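Local atomic coordinates of pantothenate synthetase (Francisella tularensis subsp. tularensis, PDB entry 3N8H), a protein that probably catalyses the ATP-dependent condensation of pantoate with beta-alanine to pantothenate by way of a pantoyl-adenylate intermediate. Residues Gln23-Thr31 with Leu138-Leu149. Sequence-based numbering, arbitrary orientation.
Sequences QQKIGFVPT and LLQITKPNNLYL. With AMP (adenosine monophosphate), chain D.
The Phe28 ring has Thr142 over one face and the backbone N of Pro30 over the other, towards the rim. Thr142 CG2 makes a CH-pi contact 4.1 Å from the ring centroid, 11° off the normal, and Thr142 OG1 lies above Phe28 CD1. That hydroxyl donates to Leu138 O at 2.6 Å, which fixes the side chain above the ring; the helical N-H of Thr142 reaches the same oxygen from the opposite face of its plane. Leu139 CD2 sits at the ring edge. Phe28 and Leu147 both have CG anti to the backbone N (chi1 175° and 180°) and lie side by side, pointing the same way; Leu147 CD1 also touches Pro30 CD at 3.5 Å. On the face of the sheet opposite Phe28, the Tyr148 ring turns its edge to Phe28 O and Gly27 CA; its hydroxyl binds Glu49 and Asn50. Strands 26-31 and 146-150 are neighbours in the central parallel sheet of the Rossmann-like nucleotide-binding fold, of the HUP type, and helix 127-142 packs over Phe28. Phe28 N donates to Asn146 O at 2.8 Å, and Tyr148 N to Phe28 O. At the entry to the pairing, Ile26 O accepts from both Asn145 N and Asn146 N, while Ile26 N meets an in-plane lone pair of Asn145 OD1 at 2.7 Å. Beyond Pro30, a water donates to Pro30 O and Tyr148 O and lies 2.8 Å from O3' of the bound AMP, tying both strands to the ribose.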
loop_
_atom_site.group_PDB
_atom_site.type_symbol
_atom_site.label_atom_id
_atom_site.label_comp_id
_atom_site.label_asym_id
_atom_site.label_seq_id
_atom_site.Cartn_x
_atom_site.Cartn_y
_atom_site.Cartn_z
ATOM N N GLN A 23 6.374 13.915 -23.303
ATOM C CA GLN A 23 5.562 13.908 -24.515
ATOM C C GLN A 23 5.096 12.500 -24.870
ATOM O O GLN A 23 4.089 12.318 -25.551
ATOM C CB GLN A 23 6.372 14.475 -25.683
ATOM C CG GLN A 23 7.160 15.730 -25.333
ATOM C CD GLN A 23 6.280 16.810 -24.743
ATOM O OE1 GLN A 23 5.053 16.771 -24.879
ATOM N NE2 GLN A 23 6.898 17.783 -24.083
ATOM N N GLN A 24 5.844 11.508 -24.403
ATOM C CA GLN A 24 5.616 10.123 -24.790
ATOM C C GLN A 24 4.603 9.447 -23.874
ATOM O O GLN A 24 4.830 9.320 -22.679
ATOM C CB GLN A 24 6.944 9.353 -24.809
ATOM C CG GLN A 24 7.904 9.847 -25.888
ATOM C CD GLN A 24 9.201 9.065 -25.927
ATOM O OE1 GLN A 24 9.619 8.589 -26.983
ATOM N NE2 GLN A 24 9.843 8.925 -24.772
ATOM N N LYS A 25 3.474 9.050 -24.450
ATOM C CA LYS A 25 2.473 8.280 -23.728
ATOM C C LYS A 25 3.042 6.898 -23.451
ATOM O O LYS A 25 3.517 6.222 -24.368
ATOM C CB LYS A 25 1.197 8.145 -24.553
ATOM C CG LYS A 25 0.517 9.460 -24.876
ATOM C CD LYS A 25 -0.967 9.407 -24.509
ATOM C CE LYS A 25 -1.153 9.093 -23.021
ATOM N NZ LYS A 25 -2.588 9.096 -22.571
ATOM N N ILE A 26 2.995 6.486 -22.188
ATOM C CA ILE A 26 3.497 5.176 -21.788
ATOM C C ILE A 26 2.344 4.223 -21.490
ATOM O O ILE A 26 1.475 4.515 -20.656
ATOM C CB ILE A 26 4.381 5.280 -20.547
ATOM C CG1 ILE A 26 5.434 6.373 -20.738
ATOM C CG2 ILE A 26 5.027 3.925 -20.238
ATOM C CD1 ILE A 26 6.455 6.443 -19.630
ATOM N N GLY A 27 2.338 3.088 -22.178
ATOM C CA GLY A 27 1.391 2.021 -21.890
ATOM C C GLY A 27 2.050 0.843 -21.184
ATOM O O GLY A 27 3.170 0.441 -21.515
ATOM N N PHE A 28 1.360 0.284 -20.203
ATOM C CA PHE A 28 1.955 -0.774 -19.397
ATOM C C PHE A 28 1.090 -2.029 -19.395
ATOM O O PHE A 28 -0.107 -1.966 -19.120
ATOM C CB PHE A 28 2.178 -0.282 -17.965
ATOM C CG PHE A 28 2.678 -1.359 -17.013
ATOM C CD1 PHE A 28 2.184 -1.442 -15.716
ATOM C CD2 PHE A 28 3.627 -2.286 -17.422
ATOM C CE1 PHE A 28 2.638 -2.431 -14.836
ATOM C CE2 PHE A 28 4.098 -3.280 -16.546
ATOM C CZ PHE A 28 3.610 -3.347 -15.260
ATOM N N VAL A 29 1.685 -3.171 -19.703
ATOM C CA VAL A 29 0.940 -4.427 -19.640
ATOM C C VAL A 29 1.623 -5.409 -18.671
ATOM O O VAL A 29 2.581 -6.049 -19.037
ATOM C CB VAL A 29 0.803 -5.097 -21.034
ATOM C CG1 VAL A 29 -0.038 -6.389 -20.927
ATOM C CG2 VAL A 29 0.141 -4.160 -22.076
ATOM N N PRO A 30 1.134 -5.515 -17.423
ATOM C CA PRO A 30 1.774 -6.470 -16.497
ATOM C C PRO A 30 1.329 -7.895 -16.816
ATOM O O PRO A 30 0.168 -8.113 -17.175
ATOM C CB PRO A 30 1.241 -6.040 -15.109
ATOM C CG PRO A 30 -0.125 -5.412 -15.416
ATOM C CD PRO A 30 0.042 -4.751 -16.795
ATOM N N THR A 31 2.229 -8.864 -16.691
ATOM C CA THR A 31 1.856 -10.270 -16.937
ATOM C C THR A 31 2.729 -11.134 -16.043
ATOM O O THR A 31 3.645 -10.634 -15.399
ATOM C CB THR A 31 2.085 -10.693 -18.437
ATOM O OG1 THR A 31 3.438 -11.116 -18.642
ATOM C CG2 THR A 31 1.797 -9.539 -19.411
ATOM N N LEU A 138 4.607 -2.370 -9.023
ATOM C CA LEU A 138 4.843 -2.302 -10.461
ATOM C C LEU A 138 4.435 -0.947 -11.035
ATOM O O LEU A 138 5.050 -0.417 -11.974
ATOM C CB LEU A 138 4.061 -3.414 -11.160
ATOM C CG LEU A 138 4.689 -4.807 -10.951
ATOM C CD1 LEU A 138 3.802 -5.900 -11.514
ATOM C CD2 LEU A 138 6.101 -4.876 -11.607
ATOM N N LEU A 139 3.377 -0.399 -10.471
ATOM C CA LEU A 139 2.851 0.885 -10.918
ATOM C C LEU A 139 3.767 2.012 -10.456
ATOM O O LEU A 139 3.934 3.038 -11.153
ATOM C CB LEU A 139 1.436 1.076 -10.350
ATOM C CG LEU A 139 0.321 0.302 -11.067
ATOM C CD1 LEU A 139 -1.063 0.547 -10.402
ATOM C CD2 LEU A 139 0.282 0.697 -12.529
ATOM N N GLN A 140 4.364 1.809 -9.281
ATOM C CA GLN A 140 5.227 2.814 -8.661
ATOM C C GLN A 140 6.551 2.825 -9.411
ATOM O O GLN A 140 7.197 3.853 -9.563
ATOM C CB GLN A 140 5.440 2.488 -7.190
ATOM C CG GLN A 140 4.211 2.748 -6.273
ATOM C CD GLN A 140 3.911 4.246 -6.129
ATOM O OE1 GLN A 140 3.120 4.814 -6.892
ATOM N NE2 GLN A 140 4.565 4.892 -5.163
ATOM N N ILE A 141 6.925 1.663 -9.918
ATOM C CA ILE A 141 8.147 1.523 -10.691
ATOM C C ILE A 141 7.932 2.072 -12.102
ATOM O O ILE A 141 8.725 2.862 -12.576
ATOM C CB ILE A 141 8.608 0.032 -10.755
ATOM C CG1 ILE A 141 8.989 -0.464 -9.350
ATOM C CG2 ILE A 141 9.789 -0.120 -11.714
ATOM C CD1 ILE A 141 9.031 -2.019 -9.234
ATOM N N THR A 142 6.848 1.672 -12.767
ATOM C CA THR A 142 6.700 1.963 -14.192
ATOM C C THR A 142 6.082 3.340 -14.482
ATOM O O THR A 142 6.317 3.906 -15.537
ATOM C CB THR A 142 5.852 0.900 -14.883
ATOM O OG1 THR A 142 4.597 0.802 -14.197
ATOM C CG2 THR A 142 6.558 -0.462 -14.824
ATOM N N LYS A 143 5.275 3.835 -13.551
ATOM C CA LYS A 143 4.606 5.138 -13.677
ATOM C C LYS A 143 4.083 5.361 -15.087
ATOM O O LYS A 143 4.505 6.285 -15.777
ATOM C CB LYS A 143 5.531 6.275 -13.241
ATOM C CG LYS A 143 5.862 6.243 -11.757
ATOM C CD LYS A 143 7.030 7.162 -11.403
ATOM C CE LYS A 143 8.320 6.724 -12.087
ATOM N NZ LYS A 143 9.520 7.344 -11.454
ATOM N N PRO A 144 3.169 4.489 -15.527
ATOM C CA PRO A 144 2.647 4.581 -16.881
ATOM C C PRO A 144 1.483 5.550 -16.947
ATOM O O PRO A 144 0.883 5.883 -15.922
ATOM C CB PRO A 144 2.144 3.154 -17.149
ATOM C CG PRO A 144 1.695 2.690 -15.782
ATOM C CD PRO A 144 2.692 3.285 -14.824
ATOM N N ASN A 145 1.156 5.966 -18.165
ATOM C CA ASN A 145 -0.038 6.748 -18.432
ATOM C C ASN A 145 -1.266 5.853 -18.540
ATOM O O ASN A 145 -2.366 6.230 -18.090
ATOM C CB ASN A 145 0.129 7.522 -19.738
ATOM C CG ASN A 145 1.264 8.511 -19.682
ATOM O OD1 ASN A 145 2.297 8.340 -20.345
ATOM N ND2 ASN A 145 1.084 9.562 -18.892
ATOM N N ASN A 146 -1.068 4.674 -19.146
ATOM C CA ASN A 146 -2.157 3.740 -19.416
ATOM C C ASN A 146 -1.864 2.309 -18.983
ATOM O O ASN A 146 -0.813 1.750 -19.304
ATOM C CB ASN A 146 -2.525 3.739 -20.898
ATOM C CG ASN A 146 -3.053 5.090 -21.364
ATOM O OD1 ASN A 146 -4.049 5.596 -20.854
ATOM N ND2 ASN A 146 -2.377 5.674 -22.327
ATOM N N LEU A 147 -2.816 1.721 -18.267
ATOM C CA LEU A 147 -2.687 0.342 -17.785
ATOM C C LEU A 147 -3.713 -0.551 -18.487
ATOM O O LEU A 147 -4.893 -0.236 -18.494
ATOM C CB LEU A 147 -2.929 0.271 -16.266
ATOM C CG LEU A 147 -2.831 -1.120 -15.616
ATOM C CD1 LEU A 147 -1.460 -1.731 -15.853
ATOM C CD2 LEU A 147 -3.176 -1.084 -14.082
ATOM N N TYR A 148 -3.259 -1.677 -19.037
ATOM C CA TYR A 148 -4.138 -2.592 -19.791
ATOM C C TYR A 148 -4.356 -3.896 -19.017
ATOM O O TYR A 148 -3.393 -4.557 -18.621
ATOM C CB TYR A 148 -3.573 -2.834 -21.223
ATOM C CG TYR A 148 -3.511 -1.515 -21.967
ATOM C CD1 TYR A 148 -4.543 -1.113 -22.791
ATOM C CD2 TYR A 148 -2.481 -0.633 -21.741
ATOM C CE1 TYR A 148 -4.534 0.134 -23.412
ATOM C CE2 TYR A 148 -2.454 0.602 -22.355
ATOM C CZ TYR A 148 -3.478 0.988 -23.181
ATOM O OH TYR A 148 -3.413 2.236 -23.788
ATOM N N LEU A 149 -5.634 -4.216 -18.778
ATOM C CA LEU A 149 -6.049 -5.356 -17.974
ATOM C C LEU A 149 -7.120 -6.140 -18.728
ATOM O O LEU A 149 -7.925 -5.552 -19.460
ATOM C CB LEU A 149 -6.630 -4.893 -16.621
ATOM C CG LEU A 149 -5.772 -4.095 -15.626
ATOM C CD1 LEU A 149 -6.596 -3.724 -14.402
ATOM C CD2 LEU A 149 -4.530 -4.897 -15.214
HETATM P P AMP D . -1.750 -13.235 -16.134
HETATM O O1P AMP D . -0.429 -13.276 -16.895
HETATM O O2P AMP D . -2.657 -14.415 -16.310
HETATM O O3P AMP D . -1.595 -12.830 -14.714
HETATM O "O5'" AMP D . -2.583 -12.102 -16.943
HETATM C "C5'" AMP D . -2.012 -10.847 -17.316
HETATM C "C4'" AMP D . -3.071 -9.946 -17.899
HETATM O "O4'" AMP D . -3.619 -10.577 -19.101
HETATM C "C3'" AMP D . -4.260 -9.676 -16.960
HETATM O "O3'" AMP D . -4.760 -8.346 -17.180
HETATM C "C2'" AMP D . -5.284 -10.696 -17.441
HETATM O "O2'" AMP D . -6.638 -10.419 -17.121
HETATM C "C1'" AMP D . -5.026 -10.691 -18.946
HETATM N N9 AMP D . -5.548 -11.892 -19.609
HETATM C C8 AMP D . -5.312 -13.171 -19.235
HETATM N N7 AMP D . -5.983 -14.035 -20.047
HETATM C C5 AMP D . -6.686 -13.293 -20.940
HETATM C C6 AMP D . -7.598 -13.581 -22.068
HETATM N N6 AMP D . -7.895 -14.856 -22.369
HETATM N N1 AMP D . -8.120 -12.556 -22.765
HETATM C C2 AMP D . -7.823 -11.280 -22.420
HETATM N N3 AMP D . -6.994 -10.938 -21.411
HETATM C C4 AMP D . -6.397 -11.888 -20.645
HETATM O O HOH W 1 -2.498 -6.753 -17.481
#